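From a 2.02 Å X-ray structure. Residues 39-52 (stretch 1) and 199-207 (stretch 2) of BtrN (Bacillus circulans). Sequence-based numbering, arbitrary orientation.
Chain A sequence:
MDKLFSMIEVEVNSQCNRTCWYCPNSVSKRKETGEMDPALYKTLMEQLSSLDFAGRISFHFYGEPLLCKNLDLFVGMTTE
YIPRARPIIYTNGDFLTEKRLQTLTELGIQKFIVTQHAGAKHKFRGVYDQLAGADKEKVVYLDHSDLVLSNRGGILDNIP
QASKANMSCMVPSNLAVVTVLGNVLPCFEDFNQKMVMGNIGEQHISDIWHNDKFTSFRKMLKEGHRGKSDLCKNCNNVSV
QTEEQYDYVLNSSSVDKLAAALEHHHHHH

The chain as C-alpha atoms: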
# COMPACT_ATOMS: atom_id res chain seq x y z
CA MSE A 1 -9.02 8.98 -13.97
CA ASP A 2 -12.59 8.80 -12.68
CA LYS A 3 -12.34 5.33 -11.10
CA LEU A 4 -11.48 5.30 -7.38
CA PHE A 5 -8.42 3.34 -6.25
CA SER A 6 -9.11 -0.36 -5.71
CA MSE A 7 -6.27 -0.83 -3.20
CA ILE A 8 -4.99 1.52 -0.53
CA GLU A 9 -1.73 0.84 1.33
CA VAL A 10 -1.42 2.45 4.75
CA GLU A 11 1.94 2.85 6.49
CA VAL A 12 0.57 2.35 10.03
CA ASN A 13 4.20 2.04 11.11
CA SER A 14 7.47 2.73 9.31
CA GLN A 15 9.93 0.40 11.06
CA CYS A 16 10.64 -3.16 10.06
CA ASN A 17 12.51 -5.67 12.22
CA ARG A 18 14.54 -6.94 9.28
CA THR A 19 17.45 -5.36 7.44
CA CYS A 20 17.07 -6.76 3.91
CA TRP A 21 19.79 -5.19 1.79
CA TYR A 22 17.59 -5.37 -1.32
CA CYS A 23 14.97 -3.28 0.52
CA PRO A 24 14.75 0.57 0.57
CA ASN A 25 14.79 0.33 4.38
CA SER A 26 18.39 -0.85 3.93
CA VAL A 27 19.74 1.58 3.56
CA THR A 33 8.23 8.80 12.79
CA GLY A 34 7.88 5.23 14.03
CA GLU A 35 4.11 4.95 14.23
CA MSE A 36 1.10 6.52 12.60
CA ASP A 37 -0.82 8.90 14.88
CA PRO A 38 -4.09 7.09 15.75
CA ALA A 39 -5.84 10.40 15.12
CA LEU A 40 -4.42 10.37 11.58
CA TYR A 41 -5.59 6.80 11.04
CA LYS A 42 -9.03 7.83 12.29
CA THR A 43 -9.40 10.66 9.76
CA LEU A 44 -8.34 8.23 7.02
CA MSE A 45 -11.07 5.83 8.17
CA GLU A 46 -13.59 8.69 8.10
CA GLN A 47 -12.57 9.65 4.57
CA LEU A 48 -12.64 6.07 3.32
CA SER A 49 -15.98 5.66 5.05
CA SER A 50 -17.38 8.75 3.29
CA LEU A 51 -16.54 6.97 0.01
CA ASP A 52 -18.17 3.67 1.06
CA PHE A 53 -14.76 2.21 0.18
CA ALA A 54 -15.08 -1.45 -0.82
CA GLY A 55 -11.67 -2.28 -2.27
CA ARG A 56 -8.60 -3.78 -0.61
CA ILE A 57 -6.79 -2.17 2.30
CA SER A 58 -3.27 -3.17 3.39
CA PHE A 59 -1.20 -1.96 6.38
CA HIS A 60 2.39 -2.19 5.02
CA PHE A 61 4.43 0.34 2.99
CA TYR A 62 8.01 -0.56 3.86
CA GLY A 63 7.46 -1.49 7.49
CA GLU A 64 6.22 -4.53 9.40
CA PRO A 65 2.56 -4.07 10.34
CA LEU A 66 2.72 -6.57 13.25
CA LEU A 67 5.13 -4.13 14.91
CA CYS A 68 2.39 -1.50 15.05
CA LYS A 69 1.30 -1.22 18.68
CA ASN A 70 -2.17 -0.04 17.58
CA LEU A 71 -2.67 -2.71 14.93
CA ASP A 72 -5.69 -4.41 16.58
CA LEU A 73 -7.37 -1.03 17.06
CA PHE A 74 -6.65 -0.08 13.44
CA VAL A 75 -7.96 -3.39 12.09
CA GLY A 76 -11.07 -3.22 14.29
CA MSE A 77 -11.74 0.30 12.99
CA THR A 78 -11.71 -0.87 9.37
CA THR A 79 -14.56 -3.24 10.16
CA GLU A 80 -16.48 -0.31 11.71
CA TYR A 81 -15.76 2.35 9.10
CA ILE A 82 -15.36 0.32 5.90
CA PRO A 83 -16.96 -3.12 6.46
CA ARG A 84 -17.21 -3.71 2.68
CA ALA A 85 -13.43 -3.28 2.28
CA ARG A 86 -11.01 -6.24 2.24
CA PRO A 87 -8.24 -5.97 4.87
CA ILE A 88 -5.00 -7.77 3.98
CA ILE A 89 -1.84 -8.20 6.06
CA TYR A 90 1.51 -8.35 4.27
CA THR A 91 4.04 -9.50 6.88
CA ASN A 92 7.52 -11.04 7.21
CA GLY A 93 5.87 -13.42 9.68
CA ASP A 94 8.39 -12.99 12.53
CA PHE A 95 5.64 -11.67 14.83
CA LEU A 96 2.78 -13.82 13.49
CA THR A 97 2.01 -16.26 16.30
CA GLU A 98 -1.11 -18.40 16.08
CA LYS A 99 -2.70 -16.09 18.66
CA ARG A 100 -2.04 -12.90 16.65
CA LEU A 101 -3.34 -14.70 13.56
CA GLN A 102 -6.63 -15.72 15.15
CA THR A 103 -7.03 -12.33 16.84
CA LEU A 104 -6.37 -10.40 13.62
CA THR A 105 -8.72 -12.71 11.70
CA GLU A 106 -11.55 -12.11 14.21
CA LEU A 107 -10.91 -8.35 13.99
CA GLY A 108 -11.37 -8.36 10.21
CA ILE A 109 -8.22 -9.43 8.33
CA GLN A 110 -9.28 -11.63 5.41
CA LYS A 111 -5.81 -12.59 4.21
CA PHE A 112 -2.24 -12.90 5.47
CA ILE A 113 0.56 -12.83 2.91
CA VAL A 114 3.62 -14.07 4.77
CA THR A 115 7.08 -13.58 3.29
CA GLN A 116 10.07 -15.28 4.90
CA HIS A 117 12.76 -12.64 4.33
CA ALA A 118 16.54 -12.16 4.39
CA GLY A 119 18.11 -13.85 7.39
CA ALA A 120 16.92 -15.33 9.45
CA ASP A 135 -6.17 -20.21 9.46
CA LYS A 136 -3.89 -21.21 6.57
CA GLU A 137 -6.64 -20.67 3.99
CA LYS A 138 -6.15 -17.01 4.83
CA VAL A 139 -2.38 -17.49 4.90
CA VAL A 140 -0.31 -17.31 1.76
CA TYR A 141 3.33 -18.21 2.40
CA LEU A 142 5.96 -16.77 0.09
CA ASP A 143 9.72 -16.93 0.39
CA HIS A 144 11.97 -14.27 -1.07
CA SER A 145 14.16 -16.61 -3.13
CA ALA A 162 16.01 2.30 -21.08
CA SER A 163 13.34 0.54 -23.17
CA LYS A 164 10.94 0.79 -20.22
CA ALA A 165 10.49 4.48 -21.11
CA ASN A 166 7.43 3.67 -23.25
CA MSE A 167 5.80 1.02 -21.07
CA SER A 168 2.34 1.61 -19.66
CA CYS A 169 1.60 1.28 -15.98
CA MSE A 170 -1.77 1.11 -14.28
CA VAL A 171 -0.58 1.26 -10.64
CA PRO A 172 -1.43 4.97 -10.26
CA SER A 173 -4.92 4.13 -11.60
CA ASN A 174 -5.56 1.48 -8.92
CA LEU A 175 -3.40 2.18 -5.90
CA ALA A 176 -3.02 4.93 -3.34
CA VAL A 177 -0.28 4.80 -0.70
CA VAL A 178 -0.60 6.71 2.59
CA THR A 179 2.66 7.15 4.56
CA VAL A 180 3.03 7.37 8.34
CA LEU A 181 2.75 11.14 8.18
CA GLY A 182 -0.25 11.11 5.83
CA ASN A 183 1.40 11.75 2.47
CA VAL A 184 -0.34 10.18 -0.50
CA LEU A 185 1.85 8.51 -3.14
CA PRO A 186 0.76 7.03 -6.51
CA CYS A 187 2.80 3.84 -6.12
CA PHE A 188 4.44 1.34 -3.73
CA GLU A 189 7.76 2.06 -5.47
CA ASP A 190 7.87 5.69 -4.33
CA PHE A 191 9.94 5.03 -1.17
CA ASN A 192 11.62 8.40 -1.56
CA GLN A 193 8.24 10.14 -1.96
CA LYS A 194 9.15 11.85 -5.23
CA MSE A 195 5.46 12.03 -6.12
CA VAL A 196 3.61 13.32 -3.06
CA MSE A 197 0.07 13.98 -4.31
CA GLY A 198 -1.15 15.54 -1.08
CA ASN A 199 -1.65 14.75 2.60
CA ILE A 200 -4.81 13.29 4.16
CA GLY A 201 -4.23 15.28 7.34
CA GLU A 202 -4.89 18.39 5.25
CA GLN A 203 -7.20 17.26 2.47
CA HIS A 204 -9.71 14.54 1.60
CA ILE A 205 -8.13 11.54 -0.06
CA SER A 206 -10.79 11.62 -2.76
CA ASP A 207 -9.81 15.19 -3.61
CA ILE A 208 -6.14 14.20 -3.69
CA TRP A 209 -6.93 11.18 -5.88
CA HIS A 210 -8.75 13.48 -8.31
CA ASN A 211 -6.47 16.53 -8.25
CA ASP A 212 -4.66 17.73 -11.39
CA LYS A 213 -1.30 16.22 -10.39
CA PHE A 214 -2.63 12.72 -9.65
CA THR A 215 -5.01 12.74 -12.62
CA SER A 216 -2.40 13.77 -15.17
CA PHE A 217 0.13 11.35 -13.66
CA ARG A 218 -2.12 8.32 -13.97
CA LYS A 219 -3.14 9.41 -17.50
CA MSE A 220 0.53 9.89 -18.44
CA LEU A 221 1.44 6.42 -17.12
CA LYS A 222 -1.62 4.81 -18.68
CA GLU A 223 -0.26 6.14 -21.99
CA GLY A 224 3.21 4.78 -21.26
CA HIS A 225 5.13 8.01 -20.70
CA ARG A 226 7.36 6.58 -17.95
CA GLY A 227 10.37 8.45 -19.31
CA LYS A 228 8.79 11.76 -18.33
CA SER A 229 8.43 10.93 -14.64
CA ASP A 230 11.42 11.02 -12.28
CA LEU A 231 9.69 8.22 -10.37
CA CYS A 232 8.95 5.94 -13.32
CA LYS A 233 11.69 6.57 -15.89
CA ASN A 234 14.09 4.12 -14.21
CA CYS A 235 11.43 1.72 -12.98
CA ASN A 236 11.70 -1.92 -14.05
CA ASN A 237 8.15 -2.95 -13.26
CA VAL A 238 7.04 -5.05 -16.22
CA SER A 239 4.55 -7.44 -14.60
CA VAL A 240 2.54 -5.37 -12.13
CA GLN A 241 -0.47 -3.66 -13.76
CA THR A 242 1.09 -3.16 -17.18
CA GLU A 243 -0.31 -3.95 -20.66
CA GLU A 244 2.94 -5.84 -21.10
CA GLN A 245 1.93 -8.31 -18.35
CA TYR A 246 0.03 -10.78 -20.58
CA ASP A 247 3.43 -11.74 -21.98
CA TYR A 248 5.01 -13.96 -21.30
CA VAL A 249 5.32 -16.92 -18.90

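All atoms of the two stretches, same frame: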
# COMPACT_ATOMS: atom_id res chain seq x y z
N ALA A 39 -4.96 9.36 15.62
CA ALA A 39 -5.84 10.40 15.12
C ALA A 39 -5.76 10.50 13.60
O ALA A 39 -6.76 10.77 12.93
CB ALA A 39 -5.47 11.72 15.73
N LEU A 40 -4.57 10.30 13.04
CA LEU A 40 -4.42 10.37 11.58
C LEU A 40 -5.09 9.16 10.93
O LEU A 40 -5.72 9.28 9.88
CB LEU A 40 -2.95 10.45 11.17
CG LEU A 40 -2.70 10.62 9.66
CD1 LEU A 40 -3.30 11.93 9.15
CD2 LEU A 40 -1.21 10.54 9.33
N TYR A 41 -4.94 8.00 11.55
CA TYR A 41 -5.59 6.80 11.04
C TYR A 41 -7.11 6.95 11.13
O TYR A 41 -7.84 6.48 10.26
CB TYR A 41 -5.14 5.54 11.77
CG TYR A 41 -5.66 4.28 11.11
CD1 TYR A 41 -4.99 3.72 10.03
CD2 TYR A 41 -6.83 3.67 11.54
CE1 TYR A 41 -5.46 2.58 9.41
CE2 TYR A 41 -7.31 2.51 10.94
CZ TYR A 41 -6.61 1.98 9.87
OH TYR A 41 -7.06 0.84 9.25
N LYS A 42 -7.59 7.59 12.19
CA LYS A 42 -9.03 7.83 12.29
C LYS A 42 -9.56 8.73 11.17
O LYS A 42 -10.62 8.44 10.60
CB LYS A 42 -9.46 8.37 13.66
CG LYS A 42 -10.96 8.61 13.75
CD LYS A 42 -11.45 8.62 15.20
CE LYS A 42 -12.92 9.01 15.31
NZ LYS A 42 -13.19 10.36 14.76
N THR A 43 -8.87 9.82 10.85
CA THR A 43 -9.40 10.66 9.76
C THR A 43 -9.34 9.93 8.42
O THR A 43 -10.19 10.14 7.58
CB THR A 43 -8.82 12.12 9.66
OG1 THR A 43 -8.23 12.34 8.38
CG2 THR A 43 -7.83 12.43 10.73
N LEU A 44 -8.36 9.05 8.23
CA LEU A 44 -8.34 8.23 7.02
C LEU A 44 -9.55 7.30 6.96
O LEU A 44 -10.17 7.13 5.90
CB LEU A 44 -7.05 7.40 6.92
CG LEU A 44 -6.99 6.50 5.68
CD1 LEU A 44 -7.05 7.32 4.38
CD2 LEU A 44 -5.76 5.62 5.70
N MSE A 45 -9.88 6.68 8.09
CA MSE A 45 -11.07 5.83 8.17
C MSE A 45 -12.33 6.62 7.82
O MSE A 45 -13.21 6.13 7.11
CB MSE A 45 -11.20 5.20 9.58
CG MSE A 45 -10.16 4.11 9.90
SE MSE A 45 -10.20 2.63 8.61
CE MSE A 45 -8.67 3.17 7.54
N GLU A 46 -12.42 7.84 8.33
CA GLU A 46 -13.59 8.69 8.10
C GLU A 46 -13.71 9.05 6.63
O GLU A 46 -14.82 9.16 6.10
CB GLU A 46 -13.49 9.97 8.93
CG GLU A 46 -13.59 9.75 10.43
CD GLU A 46 -13.27 11.01 11.21
OE1 GLU A 46 -12.61 11.91 10.63
OE2 GLU A 46 -13.68 11.10 12.39
N GLN A 47 -12.57 9.28 5.99
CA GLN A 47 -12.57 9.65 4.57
C GLN A 47 -12.94 8.45 3.72
O GLN A 47 -13.74 8.56 2.79
CB GLN A 47 -11.21 10.20 4.15
CG GLN A 47 -10.83 11.48 4.88
CD GLN A 47 -9.44 11.95 4.53
OE1 GLN A 47 -8.84 11.47 3.55
NE2 GLN A 47 -8.90 12.87 5.32
N LEU A 48 -12.36 7.30 4.06
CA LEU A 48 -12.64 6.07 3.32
C LEU A 48 -14.08 5.67 3.55
O LEU A 48 -14.76 5.15 2.65
CB LEU A 48 -11.66 4.95 3.71
CG LEU A 48 -10.21 5.07 3.24
CD1 LEU A 48 -9.39 3.84 3.67
CD2 LEU A 48 -10.14 5.26 1.71
N SER A 49 -14.58 5.94 4.75
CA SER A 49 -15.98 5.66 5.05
C SER A 49 -16.93 6.54 4.23
O SER A 49 -17.98 6.08 3.79
CB SER A 49 -16.28 5.83 6.54
OG SER A 49 -17.55 5.33 6.84
N SER A 50 -16.56 7.81 4.06
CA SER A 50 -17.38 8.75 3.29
C SER A 50 -17.45 8.35 1.80
O SER A 50 -18.29 8.84 1.05
CB SER A 50 -16.80 10.16 3.41
OG SER A 50 -15.57 10.26 2.71
N LEU A 51 -16.56 7.47 1.38
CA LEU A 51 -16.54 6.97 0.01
C LEU A 51 -17.21 5.59 -0.10
O LEU A 51 -17.27 5.03 -1.18
CB LEU A 51 -15.10 6.86 -0.50
CG LEU A 51 -14.27 8.14 -0.63
CD1 LEU A 51 -12.78 7.82 -0.72
CD2 LEU A 51 -14.73 8.96 -1.85
N ASP A 52 -17.70 5.06 1.02
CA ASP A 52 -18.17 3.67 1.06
C ASP A 52 -17.13 2.72 0.44
O ASP A 52 -17.46 1.82 -0.33
CB ASP A 52 -19.52 3.53 0.34
CG ASP A 52 -20.25 2.24 0.69
OD1 ASP A 52 -19.81 1.54 1.62
OD2 ASP A 52 -21.27 1.94 0.04
N ASN A 199 -1.74 15.31 1.26
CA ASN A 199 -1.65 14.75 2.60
C ASN A 199 -3.06 14.68 3.19
O ASN A 199 -3.78 15.68 3.18
CB ASN A 199 -0.71 15.61 3.47
CG ASN A 199 -0.49 15.02 4.85
OD1 ASN A 199 -1.41 14.98 5.68
ND2 ASN A 199 0.74 14.54 5.11
N ILE A 200 -3.45 13.51 3.68
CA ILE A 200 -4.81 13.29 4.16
C ILE A 200 -5.10 13.97 5.50
O ILE A 200 -6.26 14.07 5.91
CB ILE A 200 -5.14 11.79 4.31
CG1 ILE A 200 -4.19 11.14 5.31
CG2 ILE A 200 -5.09 11.10 2.95
CD1 ILE A 200 -4.75 9.92 5.96
N GLY A 201 -4.05 14.45 6.16
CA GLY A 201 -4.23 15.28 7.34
C GLY A 201 -4.68 16.69 6.97
O GLY A 201 -5.10 17.46 7.83
N GLU A 202 -4.59 17.02 5.68
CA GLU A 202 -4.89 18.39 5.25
C GLU A 202 -5.98 18.44 4.18
O GLU A 202 -6.48 19.51 3.84
CB GLU A 202 -3.64 19.06 4.68
CG GLU A 202 -2.35 18.84 5.46
CD GLU A 202 -1.12 19.22 4.65
OE1 GLU A 202 -1.28 19.94 3.64
OE2 GLU A 202 -0.00 18.80 5.02
N GLN A 203 -6.33 17.29 3.63
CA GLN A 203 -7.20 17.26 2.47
C GLN A 203 -7.80 15.87 2.30
O GLN A 203 -7.17 14.87 2.64
CB GLN A 203 -6.39 17.63 1.22
CG GLN A 203 -7.19 17.75 -0.06
CD GLN A 203 -6.40 18.43 -1.16
OE1 GLN A 203 -5.17 18.28 -1.25
NE2 GLN A 203 -7.09 19.20 -1.99
N HIS A 204 -9.03 15.81 1.79
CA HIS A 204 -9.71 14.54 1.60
C HIS A 204 -9.01 13.69 0.55
O HIS A 204 -8.59 14.19 -0.50
CB HIS A 204 -11.17 14.77 1.19
CG HIS A 204 -12.05 13.58 1.42
ND1 HIS A 204 -11.97 12.44 0.65
CD2 HIS A 204 -13.05 13.37 2.31
CE1 HIS A 204 -12.87 11.57 1.07
NE2 HIS A 204 -13.54 12.11 2.07
N ILE A 205 -8.87 12.41 0.84
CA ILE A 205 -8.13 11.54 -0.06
C ILE A 205 -8.80 11.43 -1.42
O ILE A 205 -8.13 11.16 -2.42
CB ILE A 205 -7.88 10.15 0.54
CG1 ILE A 205 -6.81 9.42 -0.28
CG2 ILE A 205 -9.20 9.38 0.66
CD1 ILE A 205 -6.43 8.09 0.26
N SER A 206 -10.11 11.65 -1.48
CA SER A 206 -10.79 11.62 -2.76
C SER A 206 -10.38 12.82 -3.59
O SER A 206 -10.26 12.73 -4.82
CB SER A 206 -12.30 11.62 -2.58
OG SER A 206 -12.94 11.63 -3.84
N ASP A 207 -10.21 13.97 -2.93
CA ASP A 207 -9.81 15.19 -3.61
C ASP A 207 -8.35 15.11 -4.08
O ASP A 207 -7.99 15.69 -5.11
CB ASP A 207 -10.00 16.40 -2.70
CG ASP A 207 -11.46 16.69 -2.41
OD1 ASP A 207 -12.30 16.45 -3.29
OD2 ASP A 207 -11.75 17.16 -1.29

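Packing of residues 199-207 of BtrN against the helix that runs through stretch 1; no two touching residues are closer than 153 positions in sequence, and the two segments bury 514 Å² between them. Stretch 2 is a loop that turns into the start of a helix at Ile205; it follows one side of the stretch 1 helix, with Gly201 nearest Leu40, Ile200 nearest Leu44 and His204 nearest Gln47 (CA-CA 6.5, 6.8 and 6.4 Å).

Asn199 hardly touches the helix but shapes the loop: its OD1 accepts from Gly201 N (2.7 Å) and its backbone O from Glu202 N (2.9 Å), folding the chain into a compact turn. Ile200, buried and with CA-to-CB directed toward the helix, is the main apolar contact of this turn. Its CD1 lies 3.5 Å from Leu44 CB and its CG1 4.0 Å from Leu40 CD1, so it meets two leucines one helical turn apart. Its carbonyl serves the polar side of the contact: Gln47 NE2 donates to Ile200 O at 3.0 Å, and Thr43 OG1 lies 3.6 Å from the same oxygen. Gly201 brings its CA to 3.9 Å from Leu40 CD1; a CB here would clash with Asn199 OD1, at 2.9 Å, the atom that accepts from Gly201 N. Glu202 and Gln203 direct their CA-to-CB bonds away from the helix and contribute almost nothing to the buried surface.

His204 ties the loop to the end of the stretch 1 helix and starts the next one. As N-cap, it accepts from Ser206 N through ND1 (2.9 Å, N-H...acceptor angle 164°), satisfying an amide that has no preceding helical carbonyl to pair with. That leaves NE2 as the donor, and it bonds to Ser50 OG at 2.8 Å. Ser50 OG in turn donates to Gln47 O over a very short 2.5 Å, so a relay runs from the capped amide through the imidazole and the hydroxyl to a carbonyl in the last turn of the helix. Gln47 CB sits over one face of the ring, 3.9 Å from its centroid in a CH-pi contact, while Leu51 CG approaches the edge, 4.1 Å from His204 CE1.

Ile205 N, at the first turn of the new helix, donates to Gln47 OE1 (2.9 Å, 142°). The Gln47 amide thus bridges the loop, donating a hydrogen bond to Ile200 O through NE2 and accepting one from Ile205 N through OE1, two backbone groups that its single extended side chain reaches together. The CA-to-CB bond of Ile205 points toward the helix, and its side chain enters a leucine pocket: its CD1 is 4.2 Å from Leu44 CD1, and its CG2 lies 4.1 Å from Leu51 CD1 and 4.4 Å from Leu48 CD2. Ser206 CB lies 3.7 Å from Leu51 CD2; the next residue after Leu51, Asp52, has positive phi and closes stretch 1 in a Schellman motif. Asp207 is beyond reach of the helix; its N makes a weak bond to His204 O (2.9 Å).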